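Long-range contacts in Vv2_1132 (Vibrio vulnificus CMCP6, PDB 5Y9S), which is a LysR-type transcriptional regulator that assembles as a tetramer and probably binds DNA through its helix-turn-helix domain, with a regulatory domain of the periplasmic-binding-protein type: residues H107-N112 / T233-S237; L153-I159 / I279-R285. All coordinates share one frame; numbering follows the deposited sequence.

Overall arrangement
Both contacts belong to the LysR substrate-binding domain, and their segments alternate along the chain, as expected of a fold whose two halves are threaded by more than one pass of the backbone. Interaction 2 pairs strands 153-157 and 277-286 in the mixed sheet; interaction 1 brings helix 107-112, which follows strand 100-105 of that sheet, against the start of helix 235-243. Their centres lie about 15 Å apart, and Leu109 joins them: its CD2 packs 3.4 Å from Tyr157 OH and its CD1 3.8 Å from Phe155 O. In relatives the effector binds in the cleft between the two halves, but no ligand marks such a pocket here.

Interaction 1 of 2, residues H107-N112 / T233-S237; sequences HTLAVN and TLSES
Thr108 and Glu236 form the close centre of this contact, where helix 107-112, following strand 100-105, meets the N-terminus of helix 235-243 from the other lobe of the periplasmic-binding-protein-type domain; in relatives the effector cleft lies between these lobes. The two side chains cross at about a right angle. With CG2 set beside its own backbone N and OG1 at chi1 60°, Thr108 turns its methyl across the gap, 3.6 Å from Thr233 O and 3.2 Å from Glu236 OE2. Leu234 is the N-cap residue of helix 235-243, and Leu234 CD2 lies 4.1 Å from Thr108 CG2. A bend at chi2 (78°) folds the Glu236 carboxylate back toward Thr108. Glu236 CG packs 3.7 Å from Val111 CG2, the two side chains approaching from opposite directions.

The other flank is looser. There one water joins the two hydroxyls, lying 3.2 Å from Ser235 OG and making a weak bond, also 3.2 Å, to Thr108 OG1. Ser235 OG is held as well by Tyr205 OH.

Two polar groups reach across a subunit boundary: Glu236 OE1 hydrogen-bonds to His107 NE2 of the second subunit, and Ser237 OG to Ala110 O of that subunit. The carboxylate is thus shared, OE2 beside the Thr108 methyl and OE1 on the neighbour's imidazole, which implies that the fit inside the domain is probably coupled to subunit packing.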
loop_
_atom_site.group_PDB
_atom_site.type_symbol
_atom_site.label_atom_id
_atom_site.label_comp_id
_atom_site.label_asym_id
_atom_site.label_seq_id
_atom_site.Cartn_x
_atom_site.Cartn_y
_atom_site.Cartn_z
ATOM N N HIS D 107 19.324 16.084 18.295
ATOM C CA HIS D 107 19.643 15.068 19.297
ATOM C C HIS D 107 20.750 15.527 20.233
ATOM O O HIS D 107 20.665 15.321 21.451
ATOM C CB HIS D 107 20.065 13.768 18.617
ATOM C CG HIS D 107 18.920 12.938 18.134
ATOM N ND1 HIS D 107 18.105 13.328 17.095
ATOM C CD2 HIS D 107 18.452 11.739 18.553
ATOM C CE1 HIS D 107 17.188 12.400 16.887
ATOM N NE2 HIS D 107 17.377 11.424 17.759
ATOM N N THR D 108 21.807 16.131 19.680
ATOM C CA THR D 108 22.956 16.498 20.502
ATOM C C THR D 108 22.550 17.507 21.565
ATOM O O THR D 108 22.840 17.327 22.752
ATOM C CB THR D 108 24.079 17.058 19.627
ATOM O OG1 THR D 108 23.615 18.226 18.938
ATOM C CG2 THR D 108 24.504 16.029 18.594
ATOM N N LEU D 109 21.842 18.561 21.155
ATOM C CA LEU D 109 21.461 19.603 22.098
ATOM C C LEU D 109 20.583 19.050 23.204
ATOM O O LEU D 109 20.599 19.565 24.327
ATOM C CB LEU D 109 20.745 20.733 21.359
ATOM C CG LEU D 109 21.567 21.542 20.351
ATOM C CD1 LEU D 109 20.716 22.645 19.752
ATOM C CD2 LEU D 109 22.800 22.119 21.037
ATOM N N ALA D 110 19.840 17.979 22.917
ATOM C CA ALA D 110 18.896 17.443 23.889
ATOM C C ALA D 110 19.568 16.803 25.105
ATOM O O ALA D 110 18.895 16.619 26.125
ATOM C CB ALA D 110 17.977 16.426 23.209
ATOM N N VAL D 111 20.858 16.449 25.038
ATOM C CA VAL D 111 21.493 15.757 26.152
ATOM C C VAL D 111 22.497 16.631 26.897
ATOM O O VAL D 111 22.642 16.477 28.114
ATOM C CB VAL D 111 22.147 14.423 25.715
ATOM C CG1 VAL D 111 21.236 13.653 24.784
ATOM C CG2 VAL D 111 23.498 14.637 25.062
ATOM N N ASN D 112 23.173 17.558 26.226
ATOM C CA ASN D 112 24.221 18.340 26.869
ATOM C C ASN D 112 23.883 19.820 26.965
ATOM O O ASN D 112 24.639 20.573 27.596
ATOM C CB ASN D 112 25.545 18.152 26.122
ATOM C CG ASN D 112 25.339 17.963 24.635
ATOM O OD1 ASN D 112 24.728 18.811 23.974
ATOM N ND2 ASN D 112 25.825 16.835 24.099
ATOM N N THR D 233 27.209 11.911 13.632
ATOM C CA THR D 233 26.380 13.091 13.824
ATOM C C THR D 233 26.392 13.569 15.273
ATOM O O THR D 233 25.863 14.647 15.561
ATOM C CB THR D 233 24.938 12.815 13.395
ATOM O OG1 THR D 233 24.479 11.596 14.024
ATOM C CG2 THR D 233 24.829 12.682 11.849
ATOM N N LEU D 234 26.978 12.801 16.185
ATOM C CA LEU D 234 26.765 12.974 17.623
ATOM C C LEU D 234 28.038 13.502 18.260
ATOM O O LEU D 234 29.026 12.766 18.387
ATOM C CB LEU D 234 26.331 11.659 18.269
ATOM C CG LEU D 234 25.079 11.068 17.621
ATOM C CD1 LEU D 234 24.772 9.706 18.156
ATOM C CD2 LEU D 234 23.882 12.007 17.822
ATOM N N SER D 235 27.999 14.775 18.668
ATOM C CA SER D 235 29.110 15.372 19.407
ATOM C C SER D 235 29.577 14.462 20.528
ATOM O O SER D 235 30.783 14.256 20.719
ATOM C CB SER D 235 28.691 16.738 19.964
ATOM O OG SER D 235 28.887 17.731 18.976
ATOM N N GLU D 236 28.630 13.874 21.255
ATOM C CA GLU D 236 28.958 13.070 22.422
ATOM C C GLU D 236 29.757 11.830 22.057
ATOM O O GLU D 236 30.489 11.309 22.902
ATOM C CB GLU D 236 27.675 12.682 23.166
ATOM C CG GLU D 236 26.599 13.805 23.189
ATOM C CD GLU D 236 25.818 13.935 21.868
ATOM O OE1 GLU D 236 25.101 12.999 21.489
ATOM O OE2 GLU D 236 25.965 14.967 21.182
ATOM N N SER D 237 29.641 11.355 20.817
ATOM C CA SER D 237 30.440 10.214 20.372
ATOM C C SER D 237 31.860 10.642 20.062
ATOM O O SER D 237 32.809 9.929 20.405
ATOM C CB SER D 237 29.828 9.567 19.129
ATOM O OG SER D 237 28.780 8.718 19.496
HETATM O O HOH W 1 26.431 19.483 19.946
#

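Interaction 2 of 2, residues L153-I159 / I279-R285; sequences LLFTYNI and IDILCYR
Strands 153-157 and 279-285 run antiparallel, their axes 4.6 Å apart at closest approach, with Leu154 facing Tyr284 and Thr156 facing Leu282 as hydrogen-bonded pairs. Each pair is closed by two backbone bonds, such as Tyr284 N to Leu154 O at 2.8 Å, and beyond the second pair Asn158 N gives a longer, more bent bond to Asp280 O.

Phe155 and Cys283 meet on one face of the sheet as a non-hydrogen-bonded pair. The sulfur, placed opposite its own backbone N (chi1 -176°), lies over the phenyl face, 3.8 Å from the centroid and offset toward the rim at CZ; Cys283 CB adds an off-centre CH-pi contact. Further along this face, Tyr157 and Ile281 run side by side, with Tyr157 CE1 3.5 Å from Ile281 CG1.

The pairing joins strand 153-157, which also pairs in parallel with strand 100-105, to the antiparallel strand 277-286, which runs on beside strand 172-186, in a mixed sheet in one lobe of the domain, as in the periplasmic-binding-protein fold. Helix 292-300 packs on the Phe155 side through Phe297 and Trp298, while helix 139-147 lies against Leu154 and Tyr284 on the reverse.

On that reverse face Thr156 CG2 meets the Tyr284 ring at its edge, in plane, 3.7 Å from Tyr284 CE2. Leu154 runs alongside the tyrosine, its CD2 4.0 Å from Tyr284 CD2.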
loop_
_atom_site.group_PDB
_atom_site.type_symbol
_atom_site.label_atom_id
_atom_site.label_comp_id
_atom_site.label_asym_id
_atom_site.label_seq_id
_atom_site.Cartn_x
_atom_site.Cartn_y
_atom_site.Cartn_z
ATOM N N LEU D 153 8.887 25.501 21.791
ATOM C CA LEU D 153 10.220 26.077 21.679
ATOM C C LEU D 153 11.084 25.209 20.783
ATOM O O LEU D 153 10.922 23.988 20.720
ATOM C CB LEU D 153 10.913 26.241 23.033
ATOM C CG LEU D 153 10.194 27.096 24.079
ATOM C CD1 LEU D 153 10.757 26.813 25.463
ATOM C CD2 LEU D 153 10.329 28.562 23.729
ATOM N N LEU D 154 12.006 25.861 20.093
ATOM C CA LEU D 154 12.976 25.182 19.254
ATOM C C LEU D 154 14.356 25.706 19.623
ATOM O O LEU D 154 14.581 26.919 19.621
ATOM C CB LEU D 154 12.661 25.415 17.774
ATOM C CG LEU D 154 13.820 25.181 16.816
ATOM C CD1 LEU D 154 14.018 23.678 16.541
ATOM C CD2 LEU D 154 13.624 25.963 15.527
ATOM N N PHE D 155 15.261 24.807 19.982
ATOM C CA PHE D 155 16.657 25.157 20.222
ATOM C C PHE D 155 17.476 24.704 19.027
ATOM O O PHE D 155 17.282 23.588 18.535
ATOM C CB PHE D 155 17.167 24.500 21.497
ATOM C CG PHE D 155 16.583 25.078 22.731
ATOM C CD1 PHE D 155 15.347 24.654 23.187
ATOM C CD2 PHE D 155 17.256 26.059 23.436
ATOM C CE1 PHE D 155 14.790 25.195 24.327
ATOM C CE2 PHE D 155 16.709 26.610 24.577
ATOM C CZ PHE D 155 15.475 26.184 25.025
ATOM N N THR D 156 18.374 25.565 18.550
ATOM C CA THR D 156 19.129 25.234 17.345
ATOM C C THR D 156 20.386 26.088 17.264
ATOM O O THR D 156 20.494 27.136 17.903
ATOM C CB THR D 156 18.276 25.433 16.085
ATOM O OG1 THR D 156 18.933 24.849 14.950
ATOM C CG2 THR D 156 18.044 26.919 15.842
ATOM N N TYR D 157 21.345 25.605 16.479
ATOM C CA TYR D 157 22.508 26.393 16.087
ATOM C C TYR D 157 22.119 27.356 14.966
ATOM O O TYR D 157 21.250 27.052 14.141
ATOM C CB TYR D 157 23.650 25.483 15.614
ATOM C CG TYR D 157 24.223 24.512 16.644
ATOM C CD1 TYR D 157 24.945 24.977 17.736
ATOM C CD2 TYR D 157 24.051 23.134 16.511
ATOM C CE1 TYR D 157 25.471 24.114 18.677
ATOM C CE2 TYR D 157 24.576 22.250 17.449
ATOM C CZ TYR D 157 25.286 22.757 18.537
ATOM O OH TYR D 157 25.821 21.920 19.485
ATOM N N ASN D 158 22.771 28.522 14.941
ATOM C CA ASN D 158 22.360 29.602 14.041
ATOM C C ASN D 158 22.389 29.145 12.587
ATOM O O ASN D 158 23.167 28.276 12.204
ATOM C CB ASN D 158 23.263 30.821 14.212
ATOM C CG ASN D 158 24.700 30.521 13.846
ATOM O OD1 ASN D 158 25.013 30.261 12.683
ATOM N ND2 ASN D 158 25.585 30.540 14.841
ATOM N N ILE D 159 21.540 29.749 11.766
ATOM C CA ILE D 159 21.306 29.280 10.404
ATOM C C ILE D 159 21.868 30.306 9.427
ATOM O O ILE D 159 21.427 31.463 9.400
ATOM C CB ILE D 159 19.814 29.016 10.138
ATOM C CG1 ILE D 159 19.144 28.391 11.367
ATOM C CG2 ILE D 159 19.642 28.118 8.922
ATOM C CD1 ILE D 159 18.486 29.409 12.282
ATOM N N ILE D 279 30.246 30.108 17.562
ATOM C CA ILE D 279 28.967 29.470 17.298
ATOM C C ILE D 279 27.954 29.976 18.316
ATOM O O ILE D 279 28.296 30.254 19.471
ATOM C CB ILE D 279 29.126 27.931 17.325
ATOM C CG1 ILE D 279 28.294 27.293 16.246
ATOM C CG2 ILE D 279 28.802 27.327 18.686
ATOM C CD1 ILE D 279 28.718 25.892 16.049
ATOM N N ASP D 280 26.707 30.123 17.874
ATOM C CA ASP D 280 25.622 30.612 18.718
ATOM C C ASP D 280 24.532 29.557 18.787
ATOM O O ASP D 280 24.266 28.863 17.802
ATOM C CB ASP D 280 25.003 31.930 18.193
ATOM C CG ASP D 280 26.036 32.913 17.671
ATOM O OD1 ASP D 280 27.041 33.164 18.368
ATOM O OD2 ASP D 280 25.824 33.455 16.567
ATOM N N ILE D 281 23.899 29.442 19.947
ATOM C CA ILE D 281 22.781 28.529 20.135
ATOM C C ILE D 281 21.544 29.369 20.393
ATOM O O ILE D 281 21.495 30.145 21.359
ATOM C CB ILE D 281 23.031 27.541 21.276
ATOM C CG1 ILE D 281 24.088 26.518 20.854
ATOM C CG2 ILE D 281 21.730 26.847 21.628
ATOM C CD1 ILE D 281 24.796 25.865 22.008
ATOM N N LEU D 282 20.545 29.208 19.535
ATOM C CA LEU D 282 19.371 30.062 19.528
ATOM C C LEU D 282 18.179 29.307 20.085
ATOM O O LEU D 282 18.099 28.081 19.981
ATOM C CB LEU D 282 19.060 30.547 18.108
ATOM C CG LEU D 282 20.293 31.205 17.492
ATOM C CD1 LEU D 282 20.077 31.595 16.047
ATOM C CD2 LEU D 282 20.670 32.403 18.342
ATOM N N CYS D 283 17.266 30.052 20.698
ATOM C CA CYS D 283 15.949 29.540 21.034
ATOM C C CYS D 283 14.911 30.362 20.284
ATOM O O CYS D 283 14.901 31.594 20.385
ATOM C CB CYS D 283 15.697 29.582 22.538
ATOM S SG CYS D 283 14.109 28.833 22.963
ATOM N N TYR D 284 14.051 29.680 19.531
ATOM C CA TYR D 284 12.975 30.270 18.748
ATOM C C TYR D 284 11.623 29.986 19.381
ATOM O O TYR D 284 11.411 28.918 19.968
ATOM C CB TYR D 284 12.939 29.705 17.335
ATOM C CG TYR D 284 13.991 30.232 16.420
ATOM C CD1 TYR D 284 13.770 31.377 15.676
ATOM C CD2 TYR D 284 15.192 29.554 16.255
ATOM C CE1 TYR D 284 14.726 31.850 14.806
ATOM C CE2 TYR D 284 16.154 30.022 15.388
ATOM C CZ TYR D 284 15.920 31.174 14.672
ATOM O OH TYR D 284 16.880 31.653 13.810
ATOM N N ARG D 285 10.689 30.927 19.210
ATOM C CA ARG D 285 9.318 30.728 19.666
ATOM C C ARG D 285 8.347 31.406 18.708
ATOM O O ARG D 285 8.738 32.200 17.850
ATOM C CB ARG D 285 9.131 31.242 21.093
ATOM C CG ARG D 285 8.834 32.722 21.179
ATOM C CD ARG D 285 8.148 33.081 22.501
ATOM N NE ARG D 285 8.460 34.449 22.905
ATOM C CZ ARG D 285 8.251 34.945 24.122
ATOM N NH1 ARG D 285 7.716 34.194 25.080
ATOM N NH2 ARG D 285 8.586 36.200 24.381
#